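Local structure of putative aldehyde dehydrogenase (Burkholderia cenocepacia, 4YWE) at the interface of chains A and B. The protein probably oxidises aldehydes with NAD or NADP as the hydride acceptor, and binds calcium and magnesium ions. Numbering follows the deposited sequence. Chains: chain A/B, Putative aldehyde dehydrogenase.

Contact 1: the interface of chains A and B. Residues chain A 430, 433-434, 436, 441, 443; chain B 142, 146, 480, 482, 484.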
loop_
_atom_site.group_PDB
_atom_site.type_symbol
_atom_site.label_atom_id
_atom_site.label_comp_id
_atom_site.label_asym_id
_atom_site.label_seq_id
_atom_site.Cartn_x
_atom_site.Cartn_y
_atom_site.Cartn_z
ATOM N N MET A 430 14.338 2.413 -20.408
ATOM C CA MET A 430 13.866 1.520 -19.358
ATOM C C MET A 430 14.782 0.314 -19.185
ATOM O O MET A 430 14.985 -0.164 -18.068
ATOM C CB MET A 430 12.440 1.054 -19.657
ATOM C CG MET A 430 11.430 2.187 -19.713
ATOM S SD MET A 430 11.528 3.250 -18.260
ATOM C CE MET A 430 11.136 2.084 -16.956
ATOM N N ALA A 433 17.774 1.493 -17.190
ATOM C CA ALA A 433 17.343 1.841 -15.838
ATOM C C ALA A 433 17.229 0.609 -14.944
ATOM O O ALA A 433 17.476 0.679 -13.740
ATOM C CB ALA A 433 16.017 2.583 -15.885
ATOM N N ARG A 434 16.855 -0.518 -15.540
ATOM C CA ARG A 434 16.755 -1.772 -14.805
ATOM C C ARG A 434 18.138 -2.350 -14.517
ATOM O O ARG A 434 18.350 -2.986 -13.487
ATOM C CB ARG A 434 15.915 -2.786 -15.583
ATOM N N LEU A 436 21.154 -0.578 -14.376
ATOM C CA LEU A 436 22.020 0.294 -13.588
ATOM C C LEU A 436 21.849 0.059 -12.090
ATOM O O LEU A 436 20.739 -0.165 -11.607
ATOM C CB LEU A 436 21.747 1.762 -13.921
ATOM C CG LEU A 436 22.084 2.207 -15.346
ATOM C CD1 LEU A 436 21.754 3.678 -15.544
ATOM C CD2 LEU A 436 23.546 1.940 -15.665
ATOM N N VAL A 441 17.419 6.658 -10.829
ATOM C CA VAL A 441 17.782 6.750 -12.236
ATOM C C VAL A 441 16.964 7.863 -12.881
ATOM O O VAL A 441 15.736 7.877 -12.791
ATOM C CB VAL A 441 17.572 5.414 -12.973
ATOM C CG1 VAL A 441 17.949 5.556 -14.436
ATOM C CG2 VAL A 441 18.386 4.307 -12.318
ATOM N N ILE A 443 15.887 9.886 -16.335
ATOM C CA ILE A 443 15.808 9.767 -17.783
ATOM C C ILE A 443 15.623 11.139 -18.417
ATOM O O ILE A 443 14.612 11.809 -18.186
ATOM C CB ILE A 443 14.678 8.812 -18.198
ATOM C CG1 ILE A 443 14.956 7.404 -17.667
ATOM C CG2 ILE A 443 14.520 8.796 -19.711
ATOM C CD1 ILE A 443 13.921 6.378 -18.070
ATOM N N LEU B 142 8.358 6.497 -11.100
ATOM C CA LEU B 142 8.007 5.157 -10.648
ATOM C C LEU B 142 9.125 4.570 -9.792
ATOM O O LEU B 142 10.286 4.965 -9.905
ATOM C CB LEU B 142 7.705 4.234 -11.834
ATOM C CG LEU B 142 8.830 3.848 -12.797
ATOM C CD1 LEU B 142 8.467 2.561 -13.520
ATOM C CD2 LEU B 142 9.104 4.955 -13.807
ATOM N N GLU B 146 13.888 -3.945 -6.107
ATOM C CA GLU B 146 14.809 -4.909 -6.686
ATOM C C GLU B 146 15.549 -5.671 -5.599
ATOM O O GLU B 146 15.827 -5.117 -4.535
ATOM C CB GLU B 146 15.811 -4.203 -7.599
ATOM C CG GLU B 146 15.181 -3.314 -8.654
ATOM C CD GLU B 146 16.211 -2.472 -9.375
ATOM O OE1 GLU B 146 17.169 -2.024 -8.712
ATOM O OE2 GLU B 146 16.069 -2.264 -10.598
ATOM N N LYS B 480 14.536 1.366 -5.966
ATOM C CA LYS B 480 15.097 2.227 -6.999
ATOM C C LYS B 480 14.017 3.164 -7.525
ATOM O O LYS B 480 12.907 2.732 -7.836
ATOM C CB LYS B 480 15.689 1.410 -8.150
ATOM C CG LYS B 480 16.146 2.269 -9.327
ATOM C CD LYS B 480 16.565 1.429 -10.524
ATOM C CE LYS B 480 17.870 0.698 -10.261
ATOM N NZ LYS B 480 18.216 -0.236 -11.370
ATOM N N ILE B 482 12.854 5.809 -10.446
ATOM C CA ILE B 482 13.107 6.227 -11.819
ATOM C C ILE B 482 12.267 7.452 -12.155
ATOM O O ILE B 482 11.041 7.417 -12.066
ATOM C CB ILE B 482 12.825 5.085 -12.810
ATOM C CG1 ILE B 482 13.557 3.812 -12.376
ATOM C CG2 ILE B 482 13.226 5.493 -14.220
ATOM C CD1 ILE B 482 13.114 2.570 -13.116
ATOM N N ILE B 484 11.258 10.130 -15.053
ATOM C CA ILE B 484 11.244 10.355 -16.493
ATOM C C ILE B 484 10.730 11.747 -16.831
ATOM O O ILE B 484 9.631 12.122 -16.425
ATOM C CB ILE B 484 10.388 9.294 -17.208
ATOM C CG1 ILE B 484 10.731 7.891 -16.703
ATOM C CG2 ILE B 484 10.565 9.397 -18.722
ATOM C CD1 ILE B 484 9.860 6.805 -17.297
#

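Contact 2: the interface of chains A and B. Residues chain A 440-443, 445, 448-449, 451, 453-454; chain B 135, 139, 141, 481-483.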
loop_
_atom_site.group_PDB
_atom_site.type_symbol
_atom_site.label_atom_id
_atom_site.label_comp_id
_atom_site.label_asym_id
_atom_site.label_seq_id
_atom_site.Cartn_x
_atom_site.Cartn_y
_atom_site.Cartn_z
ATOM N N GLN A 440 18.579 5.967 -7.528
ATOM C CA GLN A 440 17.794 6.793 -8.440
ATOM C C GLN A 440 18.331 6.732 -9.865
ATOM O O GLN A 440 19.542 6.750 -10.087
ATOM C CB GLN A 440 17.771 8.248 -7.968
ATOM C CG GLN A 440 16.971 8.489 -6.702
ATOM C CD GLN A 440 17.004 9.938 -6.265
ATOM O OE1 GLN A 440 17.879 10.701 -6.672
ATOM N NE2 GLN A 440 16.046 10.328 -5.434
ATOM N N VAL A 441 17.419 6.658 -10.829
ATOM C CA VAL A 441 17.782 6.750 -12.236
ATOM C C VAL A 441 16.964 7.863 -12.881
ATOM O O VAL A 441 15.736 7.877 -12.791
ATOM C CB VAL A 441 17.572 5.414 -12.973
ATOM C CG1 VAL A 441 17.949 5.556 -14.436
ATOM C CG2 VAL A 441 18.386 4.307 -12.318
ATOM N N PHE A 442 17.647 8.803 -13.523
ATOM C CA PHE A 442 16.968 9.919 -14.170
ATOM C C PHE A 442 17.042 9.793 -15.686
ATOM O O PHE A 442 18.119 9.610 -16.254
ATOM C CB PHE A 442 17.566 11.251 -13.713
ATOM C CG PHE A 442 17.390 11.519 -12.245
ATOM C CD1 PHE A 442 16.233 12.116 -11.770
ATOM C CD2 PHE A 442 18.379 11.173 -11.339
ATOM C CE1 PHE A 442 16.068 12.363 -10.420
ATOM C CE2 PHE A 442 18.220 11.417 -9.988
ATOM C CZ PHE A 442 17.063 12.013 -9.528
ATOM N N ILE A 443 15.887 9.886 -16.335
ATOM C CA ILE A 443 15.808 9.767 -17.783
ATOM C C ILE A 443 15.623 11.139 -18.417
ATOM O O ILE A 443 14.612 11.809 -18.186
ATOM C CB ILE A 443 14.678 8.812 -18.198
ATOM C CG1 ILE A 443 14.956 7.404 -17.667
ATOM C CG2 ILE A 443 14.520 8.796 -19.711
ATOM C CD1 ILE A 443 13.921 6.378 -18.070
ATOM N N ASN A 445 17.024 13.820 -17.728
ATOM C CA ASN A 445 17.129 14.869 -16.724
ATOM C C ASN A 445 18.143 14.403 -15.687
ATOM O O ASN A 445 18.780 13.365 -15.867
ATOM C CB ASN A 445 15.776 15.173 -16.073
ATOM C CG ASN A 445 15.308 14.068 -15.147
ATOM O OD1 ASN A 445 15.259 14.244 -13.930
ATOM N ND2 ASN A 445 14.952 12.924 -15.720
ATOM N N ALA A 448 15.370 16.572 -10.782
ATOM C CA ALA A 448 14.452 17.621 -11.215
ATOM C C ALA A 448 14.383 18.764 -10.206
ATOM O O ALA A 448 14.080 19.901 -10.566
ATOM C CB ALA A 448 13.070 17.044 -11.454
ATOM N N GLY A 449 14.665 18.457 -8.945
ATOM C CA GLY A 449 14.692 19.468 -7.906
ATOM C C GLY A 449 13.348 19.710 -7.247
ATOM O O GLY A 449 12.357 19.987 -7.921
ATOM N N GLY A 451 13.672 17.003 -5.541
ATOM C CA GLY A 451 13.611 15.565 -5.361
ATOM C C GLY A 451 13.173 15.196 -3.959
ATOM O O GLY A 451 13.577 14.166 -3.421
ATOM N N GLU A 453 10.207 14.358 -3.000
ATOM C CA GLU A 453 9.306 13.213 -3.059
ATOM C C GLU A 453 10.016 11.941 -3.513
ATOM O O GLU A 453 9.450 10.851 -3.446
ATOM C CB GLU A 453 8.131 13.508 -3.998
ATOM C CG GLU A 453 7.331 14.754 -3.647
ATOM C CD GLU A 453 7.870 16.012 -4.304
ATOM O OE1 GLU A 453 9.091 16.087 -4.552
ATOM O OE2 GLU A 453 7.067 16.930 -4.574
ATOM N N LEU A 454 11.254 12.081 -3.975
ATOM C CA LEU A 454 11.983 10.953 -4.552
ATOM C C LEU A 454 12.893 10.285 -3.527
ATOM O O LEU A 454 13.868 10.891 -3.079
ATOM C CB LEU A 454 12.809 11.411 -5.755
ATOM C CG LEU A 454 12.109 12.328 -6.758
ATOM C CD1 LEU A 454 13.040 12.666 -7.911
ATOM C CD2 LEU A 454 10.824 11.694 -7.269
ATOM N N TYR B 135 4.438 13.929 -9.127
ATOM C CA TYR B 135 5.594 14.808 -9.235
ATOM C C TYR B 135 5.268 16.014 -10.109
ATOM O O TYR B 135 4.099 16.306 -10.365
ATOM C CB TYR B 135 6.791 14.031 -9.792
ATOM C CG TYR B 135 8.137 14.622 -9.436
ATOM C CD1 TYR B 135 8.523 14.771 -8.111
ATOM C CD2 TYR B 135 9.025 15.020 -10.427
ATOM C CE1 TYR B 135 9.750 15.310 -7.781
ATOM C CE2 TYR B 135 10.254 15.557 -10.107
ATOM C CZ TYR B 135 10.614 15.701 -8.783
ATOM O OH TYR B 135 11.839 16.237 -8.461
ATOM N N TYR B 139 6.490 14.985 -15.912
ATOM C CA TYR B 139 7.316 13.973 -15.267
ATOM C C TYR B 139 6.522 12.723 -14.905
ATOM O O TYR B 139 5.364 12.805 -14.494
ATOM C CB TYR B 139 7.974 14.538 -14.006
ATOM C CG TYR B 139 9.290 15.242 -14.247
ATOM C CD1 TYR B 139 9.335 16.602 -14.517
ATOM C CD2 TYR B 139 10.491 14.546 -14.190
ATOM C CE1 TYR B 139 10.538 17.250 -14.730
ATOM C CE2 TYR B 139 11.699 15.183 -14.403
ATOM C CZ TYR B 139 11.716 16.535 -14.673
ATOM O OH TYR B 139 12.917 17.173 -14.885
ATOM N N VAL B 141 7.181 9.481 -12.391
ATOM C CA VAL B 141 8.046 8.879 -11.388
ATOM C C VAL B 141 7.512 7.515 -10.980
ATOM O O VAL B 141 6.359 7.387 -10.572
ATOM C CB VAL B 141 8.194 9.794 -10.160
ATOM C CG1 VAL B 141 8.932 9.071 -9.043
ATOM C CG2 VAL B 141 8.915 11.079 -10.541
ATOM N N THR B 481 14.343 4.447 -7.621
ATOM C CA THR B 481 13.391 5.435 -8.111
ATOM C C THR B 481 13.784 5.920 -9.503
ATOM O O THR B 481 14.904 6.379 -9.719
ATOM C CB THR B 481 13.288 6.636 -7.153
ATOM O OG1 THR B 481 12.951 6.169 -5.841
ATOM C CG2 THR B 481 12.226 7.613 -7.630
ATOM N N ILE B 482 12.854 5.809 -10.446
ATOM C CA ILE B 482 13.107 6.227 -11.819
ATOM C C ILE B 482 12.267 7.452 -12.155
ATOM O O ILE B 482 11.041 7.417 -12.066
ATOM C CB ILE B 482 12.825 5.085 -12.810
ATOM C CG1 ILE B 482 13.557 3.812 -12.376
ATOM C CG2 ILE B 482 13.226 5.493 -14.220
ATOM C CD1 ILE B 482 13.114 2.570 -13.116
ATOM N N ALA B 483 12.936 8.533 -12.541
ATOM C CA ALA B 483 12.261 9.783 -12.872
ATOM C C ALA B 483 12.391 10.100 -14.358
ATOM O O ALA B 483 13.493 10.318 -14.863
ATOM C CB ALA B 483 12.816 10.923 -12.033
#

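Contact 1: the interface of chains A and B
B:Ile482 buries the most surface in this patch of the A–B interface, where strand 477-485 of chain B lies parallel to strand 440-443 of chain A and packs against helix 426-435. Its CG1 stands anti to the carbonyl carbon (chi1 -51°), and the nearly extended branch sends CD1 towards the helix, 4.0 Å from CB of A:Ala433. The other branch, CG2, sits over the backbone of A:Val441, 3.7 Å from its carbonyl O, and meets CD1 of A:Ile443 obliquely.

A:Met430 reaches out from the helix with a chain bent at chi2 and chi3, so that the sulfur faces the partner: SD lies 4.0 Å from CD1 of B:Ile484, the two side chains crossing at about a right angle. B:Ile484 runs alongside A:Ile443, both pointing the same way, with CG1 packed 3.8 Å from CD1 of A:Ile443.

B:Lys480 supplies the polar part. CG is anti to the backbone N (chi1 173°), and a bend at chi3 (-71°) brings the ammonium to the C-terminal end of the helix. NZ donates to the carbonyl O of A:Ala433 at 2.6 Å and to that of A:Leu436 at 2.5 Å, each approached in the carbonyl plane. On its own chain, NZ also hydrogen-bonds, as a salt bridge, to OE2 of B:Glu146 at 3.1 Å, on that oxygen's syn lone pair. The carboxylate probably steadies the lysine, whose expected positive charge would suit the partly negative C-terminal end of the helix.

Within the fold, the patch lies where the C-terminal strand of chain B continues a sheet of chain A, flanked by helix 426-435 on one face.

Contact 2: the interface of chains A and B
Backbone hydrogen bonds extend the sheet across the interface, in the parallel pairing of strand 440-443 of chain A with strand 477-485 of chain B. A:Val441 N donates a hydrogen bond to B:Thr481 O at 2.8 Å, within the carbonyl plane. In return B:Ala483 N donates to A:Val441 O at 2.9 Å, nearly along the C=O axis, and A:Ile443 N meets B:Ala483 O in an almost straight bond (179° at H).

Apolar packing fills the face of this sheet opposite B:Ile482. The methyl CB of B:Ala483, the residue with most surface hidden here, touches CD1 on the rim of the A:Phe442 ring at 3.6 Å. Beside it, A:Gln440 and B:Thr481 point the same way. A:Leu454 straddles two partners: CD2 contacts CG1 of B:Val141 at 3.7 Å in an oblique crossing, while the side chain meets B:Tyr135 at about a right angle.

Aromatic contacts continue this layer. B:Tyr135, with CG anti to its backbone N (chi1 -156°), projects its phenol among loop residues of chain A. The carboxylate of A:Glu453 crosses it obliquely, its plane steeply turned from the ring, with OE1 3.4 Å from CE1 of B:Tyr135. The rim of B:Tyr135 lies over one face of B:Tyr139, and both phenols converge on CB of A:Ala448, a poorly ordered residue that meets B:Tyr135 at its ring edge.

A:Asn445 adds a side-chain bond. It approaches B:Tyr139 tip to tip, the amide plane 85° from the ring and CG at the ring edge. CG occupies the crowded position between backbone N and carbonyl carbon, and ND2 donates within its own chain to A:Ile443 O at 2.7 Å, from well above the carbonyl plane. The same ND2 reaches B:Ala483 O at 3.1 Å, again from above the carbonyl plane, so that this oxygen accepts hydrogen bonds from both A:Ile443 N and A:Asn445 ND2.

Contact 1 and contact 2, with centres about 9 Å apart, share A:Val441, A:Ile443 and B:Ile482. Strands 440-443 of chain A and 477-485 and 139-147 of chain B enter both. Contact 1 lies on the helix-facing side of the intermolecular sheet; contact 2 takes in its backbone bonds and the other side, with loop and tyrosines. Two-fold symmetry repeats each with the chains exchanged, consistent with the dimer pairing common in the aldehyde dehydrogenase family, though the structure alone does not show the form in solution. The centres lie about 16 and 15 Å from A:Glu256, the predicted active-site residue, near but not at it.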